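Local coordinates for protein S-adenosylmethionine decarboxylase proenzyme (Aquifex aeolicus, PDB 2III) that probably decarboxylates S-adenosylmethionine through a self-generated pyruvoyl group, supplying the propylamine donor for spermidine and spermine synthesis, at residues C84-P87 and S88-Y91; D26-E29 and L30-A34; H69-E73 and H74-T78. All coordinates share one frame; numbering follows the deposited sequence.

Contact 1. Residues C84-P87 and S88-Y91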
loop_
_atom_site.group_PDB
_atom_site.type_symbol
_atom_site.label_atom_id
_atom_site.label_comp_id
_atom_site.label_asym_id
_atom_site.label_seq_id
_atom_site.Cartn_x
_atom_site.Cartn_y
_atom_site.Cartn_z
ATOM N N CYS A 84 -8.329 -2.423 -8.819
ATOM C CA CYS A 84 -8.648 -3.725 -9.407
ATOM C C CYS A 84 -9.636 -3.585 -10.558
ATOM O O CYS A 84 -10.698 -2.987 -10.399
ATOM C CB CYS A 84 -9.248 -4.652 -8.345
ATOM S SG CYS A 84 -8.209 -4.886 -6.894
ATOM N N GLY A 85 -9.286 -4.130 -11.718
ATOM C CA GLY A 85 -10.178 -4.046 -12.860
ATOM C C GLY A 85 -9.918 -2.948 -13.882
ATOM O O GLY A 85 -9.610 -3.251 -15.037
ATOM N N ASP A 86 -10.044 -1.681 -13.483
ATOM C CA ASP A 86 -9.840 -0.559 -14.411
ATOM C C ASP A 86 -8.476 0.112 -14.260
ATOM O O ASP A 86 -8.311 1.018 -13.440
ATOM C CB ASP A 86 -10.930 0.492 -14.203
ATOM C CG ASP A 86 -12.288 -0.123 -13.950
ATOM O OD1 ASP A 86 -12.810 -0.816 -14.851
ATOM O OD2 ASP A 86 -12.829 0.082 -12.843
ATOM N N PRO A 87 -7.491 -0.305 -15.069
ATOM C CA PRO A 87 -6.134 0.253 -15.022
ATOM C C PRO A 87 -6.073 1.752 -15.301
ATOM O O PRO A 87 -5.266 2.463 -14.704
ATOM C CB PRO A 87 -5.392 -0.551 -16.083
ATOM C CG PRO A 87 -6.147 -1.839 -16.135
ATOM C CD PRO A 87 -7.577 -1.372 -16.079
ATOM N N SER A 88 -6.921 2.231 -16.205
ATOM C CA SER A 88 -6.916 3.647 -16.531
ATOM C C SER A 88 -7.230 4.524 -15.326
ATOM O O SER A 88 -6.816 5.678 -15.269
ATOM C CB SER A 88 -7.900 3.946 -17.675
ATOM O OG SER A 88 -9.247 3.860 -17.252
ATOM N N LYS A 89 -7.963 3.982 -14.362
ATOM C CA LYS A 89 -8.299 4.745 -13.169
ATOM C C LYS A 89 -7.057 4.874 -12.285
ATOM O O LYS A 89 -6.809 5.930 -11.701
ATOM C CB LYS A 89 -9.438 4.074 -12.389
ATOM C CG LYS A 89 -10.759 4.099 -13.161
ATOM C CD LYS A 89 -11.967 3.814 -12.286
ATOM C CE LYS A 89 -13.261 4.091 -13.063
ATOM N NZ LYS A 89 -14.464 4.067 -12.178
ATOM N N ALA A 90 -6.272 3.805 -12.186
ATOM C CA ALA A 90 -5.050 3.865 -11.389
ATOM C C ALA A 90 -4.141 4.936 -11.989
ATOM O O ALA A 90 -3.582 5.770 -11.276
ATOM C CB ALA A 90 -4.343 2.514 -11.395
ATOM N N TYR A 91 -4.003 4.917 -13.309
ATOM C CA TYR A 91 -3.145 5.885 -13.970
ATOM C C TYR A 91 -3.641 7.312 -13.785
ATOM O O TYR A 91 -2.855 8.216 -13.510
ATOM C CB TYR A 91 -3.009 5.565 -15.455
ATOM C CG TYR A 91 -2.138 4.361 -15.739
ATOM C CD1 TYR A 91 -2.698 3.099 -15.928
ATOM C CD2 TYR A 91 -0.752 4.486 -15.826
ATOM C CE1 TYR A 91 -1.900 1.997 -16.207
ATOM C CE2 TYR A 91 0.051 3.386 -16.095
ATOM C CZ TYR A 91 -0.527 2.146 -16.288
ATOM O OH TYR A 91 0.272 1.058 -16.580
#
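Asp86 and Lys89 both turn CG opposite their own carbonyl carbon, with chi1 at -39° and -67°. Beyond CG the lysine chain is extended. The two side chains therefore lie side by side and point the same way. Asp86 CB meets Lys89 CG at 3.8 Å, and Asp86 OD2 rests 3.9 Å from Lys89 CD. The charges do not join in a salt bridge, since Asp86 OD2 and Lys89 NZ stay 4.4 Å apart. The ammonium is hydrogen-bonded instead to Asn39 O, while the aspartate is poorly ordered.

This is the start of helix 87-101, where the chain leaves strand 76-84 and crosses to the helical layer of the two-layer alpha/beta sandwich. Lys89 N donates to Asp86 O over 3.1 Å, from above the carbonyl plane. Pro87 fits the first turn, where its missing N-H costs no helical bond. Its carbonyl takes the regular bond from Tyr91 N, also 3.1 Å long. The Tyr91 ring presents its edge to the same oxygen, with Tyr91 CD1 only 2.9 Å from Pro87 O. Farther out, Tyr91 CE1 approaches Pro87 CB at 4.3 Å.

Ala90 and Tyr91 turn to the sheet: Ala90 packs on Ile9, Val81 and Thr83, Tyr91 on Leu7 and Ile9. Before the turn, Gly85 has backbone angles at which a CB would press on the carbonyl of Cys84. Cys84, the predicted catalytic proton donor, touches Ser64 and also Trp71 of the second subunit.

Contact 2. Residues D26-E29 and L30-A34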
loop_
_atom_site.group_PDB
_atom_site.type_symbol
_atom_site.label_atom_id
_atom_site.label_comp_id
_atom_site.label_asym_id
_atom_site.label_seq_id
_atom_site.Cartn_x
_atom_site.Cartn_y
_atom_site.Cartn_z
ATOM N N ASP A 26 -3.758 18.925 3.671
ATOM C CA ASP A 26 -3.181 18.840 2.331
ATOM C C ASP A 26 -3.384 17.442 1.714
ATOM O O ASP A 26 -3.863 17.314 0.588
ATOM C CB ASP A 26 -1.675 19.151 2.371
ATOM C CG ASP A 26 -1.342 20.422 3.143
ATOM O OD1 ASP A 26 -1.745 21.520 2.706
ATOM O OD2 ASP A 26 -0.661 20.314 4.189
ATOM N N ILE A 27 -3.009 16.402 2.456
ATOM C CA ILE A 27 -3.127 15.027 1.970
ATOM C C ILE A 27 -4.577 14.667 1.673
ATOM O O ILE A 27 -4.874 14.059 0.639
ATOM C CB ILE A 27 -2.543 14.018 2.997
ATOM C CG1 ILE A 27 -1.052 14.286 3.182
ATOM C CG2 ILE A 27 -2.762 12.593 2.532
ATOM C CD1 ILE A 27 -0.286 14.334 1.892
ATOM N N ARG A 28 -5.468 15.060 2.582
ATOM C CA ARG A 28 -6.892 14.802 2.443
ATOM C C ARG A 28 -7.430 15.435 1.177
ATOM O O ARG A 28 -8.092 14.770 0.385
ATOM C CB ARG A 28 -7.642 15.338 3.665
ATOM C CG ARG A 28 -9.160 15.404 3.531
ATOM C CD ARG A 28 -9.804 15.432 4.915
ATOM N NE ARG A 28 -10.129 14.080 5.366
ATOM C CZ ARG A 28 -10.178 13.698 6.638
ATOM N NH1 ARG A 28 -9.911 14.565 7.607
ATOM N NH2 ARG A 28 -10.508 12.448 6.939
ATOM N N GLU A 29 -7.142 16.715 0.972
ATOM C CA GLU A 29 -7.621 17.380 -0.234
ATOM C C GLU A 29 -7.072 16.670 -1.457
ATOM O O GLU A 29 -7.799 16.395 -2.409
ATOM C CB GLU A 29 -7.177 18.839 -0.268
ATOM C CG GLU A 29 -8.194 19.806 0.293
ATOM C CD GLU A 29 -7.893 21.238 -0.101
ATOM O OE1 GLU A 29 -7.806 21.512 -1.319
ATOM O OE2 GLU A 29 -7.745 22.088 0.804
ATOM N N LEU A 30 -5.777 16.378 -1.411
ATOM C CA LEU A 30 -5.076 15.706 -2.493
ATOM C C LEU A 30 -5.716 14.371 -2.885
ATOM O O LEU A 30 -6.072 14.162 -4.046
ATOM C CB LEU A 30 -3.619 15.469 -2.086
ATOM C CG LEU A 30 -2.703 14.787 -3.104
ATOM C CD1 LEU A 30 -2.378 15.775 -4.215
ATOM C CD2 LEU A 30 -1.424 14.321 -2.420
ATOM N N LEU A 31 -5.851 13.467 -1.918
ATOM C CA LEU A 31 -6.428 12.150 -2.182
ATOM C C LEU A 31 -7.921 12.201 -2.521
ATOM O O LEU A 31 -8.409 11.381 -3.305
ATOM C CB LEU A 31 -6.187 11.204 -0.992
ATOM C CG LEU A 31 -4.739 10.842 -0.630
ATOM C CD1 LEU A 31 -4.739 9.653 0.318
ATOM C CD2 LEU A 31 -3.952 10.493 -1.881
ATOM N N GLU A 32 -8.654 13.141 -1.926
ATOM C CA GLU A 32 -10.076 13.263 -2.241
ATOM C C GLU A 32 -10.139 13.690 -3.699
ATOM O O GLU A 32 -11.001 13.247 -4.460
ATOM C CB GLU A 32 -10.757 14.344 -1.391
ATOM C CG GLU A 32 -10.890 14.038 0.088
ATOM C CD GLU A 32 -11.712 15.091 0.823
ATOM O OE1 GLU A 32 -11.508 16.302 0.574
ATOM O OE2 GLU A 32 -12.559 14.707 1.661
ATOM N N GLY A 33 -9.208 14.560 -4.077
ATOM C CA GLY A 33 -9.164 15.054 -5.436
ATOM C C GLY A 33 -8.783 13.977 -6.432
ATOM O O GLY A 33 -9.276 13.977 -7.566
ATOM N N ALA A 34 -7.903 13.064 -6.016
ATOM C CA ALA A 34 -7.469 11.997 -6.903
ATOM C C ALA A 34 -8.634 11.047 -7.154
ATOM O O ALA A 34 -8.951 10.720 -8.297
ATOM C CB ALA A 34 -6.289 11.244 -6.289
HETATM O O HOH W 1 -12.201 12.867 3.861
#
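The guanidinium of Arg28 and the carboxylate of Glu32 are the flat groups that meet here, one turn apart on helix 24-37. Their planes are 51° apart. Glu32 OE2 approaches the guanidinium obliquely. This is an i to i+4 pair on a helix of the two-layer alpha/beta sandwich. Leu30 N, Leu31 N, Glu32 N and Gly33 N donate in turn to Asp26 O, Ile27 O, Arg28 O and Glu29 O, with Leu31 N to Ile27 O at 2.8 Å. Arg28 NE and Glu32 OE2 are 4.5 Å apart, too far for a salt bridge. A water spans them: it accepts a weak bond from Arg28 NE at 2.8 Å and donates to Glu32 OE2 at 2.9 Å. Nearer the backbone the contact is direct. Chi1 of Arg28 (168°) puts CG beside its own carbonyl carbon, where it meets Glu32 CD at 3.7 Å. The nearest atom of the Glu32 side chain is about 3 Å from a bound calcium ion. With an alanine here, the bridging water would probably lose its acceptor and the calcium ion the carboxylate beside it.

On the buried side, Ile27 and Leu31 run side by side. They pack on Ile68, Ile66 and Val59 of the sheet, with Tyr47 touching both and reaching Arg28 too. Leu30 meets Gln100 and Leu31 meets Ile97, both of helix 87-101, so the two helices touch each other as well as the sheet. Near the start of the helix, Asp26 belongs to the magnesium site with Asp19 and Asp22. Its OD2 accepts a bond from Arg23 N. Between the side chains of Ile27 and Leu31 the closest approach is Ile27 CG2 to Leu31 CG, 4.1 Å.

Contact 3. Residues H69-E73 and H74-T78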
loop_
_atom_site.group_PDB
_atom_site.type_symbol
_atom_site.label_atom_id
_atom_site.label_comp_id
_atom_site.label_asym_id
_atom_site.label_seq_id
_atom_site.Cartn_x
_atom_site.Cartn_y
_atom_site.Cartn_z
ATOM N N HIS A 69 2.611 8.725 2.150
ATOM C CA HIS A 69 3.367 8.987 3.365
ATOM C C HIS A 69 4.265 10.161 2.974
ATOM O O HIS A 69 4.804 10.187 1.861
ATOM C CB HIS A 69 4.180 7.742 3.730
ATOM C CG HIS A 69 3.343 6.510 3.936
ATOM N ND1 HIS A 69 2.495 6.354 5.012
ATOM C CD2 HIS A 69 3.227 5.377 3.202
ATOM C CE1 HIS A 69 1.894 5.178 4.934
ATOM N NE2 HIS A 69 2.322 4.564 3.845
ATOM N N THR A 70 4.420 11.141 3.859
ATOM C CA THR A 70 5.227 12.304 3.505
ATOM C C THR A 70 6.274 12.749 4.517
ATOM O O THR A 70 6.166 12.479 5.711
ATOM C CB THR A 70 4.333 13.517 3.191
ATOM O OG1 THR A 70 3.824 14.065 4.413
ATOM C CG2 THR A 70 3.163 13.097 2.315
ATOM N N TRP A 71 7.279 13.451 4.001
ATOM C CA TRP A 71 8.393 13.970 4.784
ATOM C C TRP A 71 8.696 15.358 4.251
ATOM O O TRP A 71 9.485 15.517 3.318
ATOM C CB TRP A 71 9.634 13.092 4.607
ATOM C CG TRP A 71 9.528 11.739 5.237
ATOM C CD1 TRP A 71 9.995 11.369 6.462
ATOM C CD2 TRP A 71 8.913 10.572 4.668
ATOM N NE1 TRP A 71 9.713 10.042 6.694
ATOM C CE2 TRP A 71 9.049 9.530 5.612
ATOM C CE3 TRP A 71 8.263 10.306 3.452
ATOM C CZ2 TRP A 71 8.556 8.235 5.381
ATOM C CZ3 TRP A 71 7.774 9.019 3.221
ATOM C CH2 TRP A 71 7.925 7.999 4.186
ATOM N N PRO A 72 8.044 16.380 4.813
ATOM C CA PRO A 72 8.257 17.759 4.385
ATOM C C PRO A 72 9.739 18.157 4.347
ATOM O O PRO A 72 10.186 18.798 3.398
ATOM C CB PRO A 72 7.470 18.553 5.423
ATOM C CG PRO A 72 6.291 17.669 5.661
ATOM C CD PRO A 72 6.928 16.297 5.774
ATOM N N GLU A 73 10.498 17.768 5.371
ATOM C CA GLU A 73 11.914 18.139 5.445
ATOM C C GLU A 73 12.737 17.614 4.278
ATOM O O GLU A 73 13.823 18.126 4.013
ATOM C CB GLU A 73 12.547 17.654 6.756
ATOM C CG GLU A 73 12.747 16.135 6.837
ATOM C CD GLU A 73 11.549 15.399 7.423
ATOM O OE1 GLU A 73 10.397 15.743 7.075
ATOM O OE2 GLU A 73 11.769 14.466 8.227
ATOM N N HIS A 74 12.222 16.595 3.591
ATOM C CA HIS A 74 12.918 15.998 2.451
ATOM C C HIS A 74 12.216 16.275 1.127
ATOM O O HIS A 74 12.648 15.779 0.082
ATOM C CB HIS A 74 13.046 14.485 2.637
ATOM C CG HIS A 74 13.969 14.087 3.746
ATOM N ND1 HIS A 74 13.547 13.381 4.853
ATOM C CD2 HIS A 74 15.293 14.305 3.923
ATOM C CE1 HIS A 74 14.571 13.182 5.664
ATOM N NE2 HIS A 74 15.640 13.734 5.120
ATOM N N GLY A 75 11.150 17.070 1.167
ATOM C CA GLY A 75 10.413 17.368 -0.051
ATOM C C GLY A 75 10.004 16.061 -0.703
ATOM O O GLY A 75 9.928 15.946 -1.929
ATOM N N LEU A 76 9.716 15.074 0.135
ATOM C CA LEU A 76 9.370 13.747 -0.347
ATOM C C LEU A 76 8.007 13.209 0.046
ATOM O O LEU A 76 7.538 13.401 1.175
ATOM C CB LEU A 76 10.433 12.751 0.120
ATOM C CG LEU A 76 10.098 11.267 -0.064
ATOM C CD1 LEU A 76 10.230 10.905 -1.529
ATOM C CD2 LEU A 76 11.022 10.413 0.793
ATOM N N ALA A 77 7.400 12.505 -0.907
ATOM C CA ALA A 77 6.107 11.862 -0.714
ATOM C C ALA A 77 6.152 10.511 -1.431
ATOM O O ALA A 77 6.539 10.432 -2.593
ATOM C CB ALA A 77 4.985 12.731 -1.292
ATOM N N THR A 78 5.776 9.447 -0.731
ATOM C CA THR A 78 5.755 8.123 -1.330
ATOM C C THR A 78 4.294 7.757 -1.540
ATOM O O THR A 78 3.506 7.690 -0.586
ATOM C CB THR A 78 6.469 7.097 -0.429
ATOM O OG1 THR A 78 5.989 7.209 0.920
ATOM C CG2 THR A 78 7.974 7.354 -0.461
#
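Trp71 lies alongside Leu76 and reaches across to Thr78. Trp71 CE3 meets Leu76 CD2 at 3.8 Å. Thr78 OG1 sits at the indole edge, 3.4 Å from Trp71 CZ3 and also from His69 CB. At the turn, Glu73 chi1 (71°) sets CG between its backbone N and carbonyl carbon, over one face of the His74 ring, 3.7 Å from its centroid, as a CH-pi contact. Trp71 CB stands at that ring's edge. His74 ND1 is buried here without a partner in the model.

The backbone positions these groups. Strands 65-71 and 76-84 form an antiparallel hairpin, with Trp71 and Leu76 a hydrogen-bonded pair joined by Trp71 N to Leu76 O, 2.8 Å. His69 and Thr78 form a second such pair, bonded N to O both ways. Trp71 O accepts from His74 N at 3.0 Å and Leu76 N at 3.2 Å, from opposite faces of its plane. Gly75, at positive phi, and Leu76 both face Trp71, a G1 beta bulge.

Farther out lies the dimer interface. Thr78 OG1 bonds to Tyr82 of the second subunit. His69 ND1 bonds to Thr56 OG1 of its own chain, and His69 NE2 to His65 of the second subunit. Bonds at both ring nitrogens fix the turn of this imidazole beside Ser64 of the other subunit, consistent with its predicted role as proton acceptor in self-processing.

How the contacts relate
Along the chain the order is contact 2, contact 3, contact 1. Contact 2 lies on helix 24-37, contact 3 on the hairpin of strands 65-71 and 76-84, and contact 1 where strand 76-84 gives way to helix 87-101. Contacts 2 and 3 have centres about 15 Å apart and touch through Ile27 CD1 and Thr70 CG2 at 3.7 Å, helix layer against sheet. Contacts 1 and 2 are about 18 Å apart between centres. The centres of contacts 1 and 3 are about 25 Å apart, on opposite sides of the chain's centre. Across the dimer, contact 1 of one subunit meets contact 3 of the other: Cys84 packs on Trp71, so both chains contribute near the predicted active-site residues.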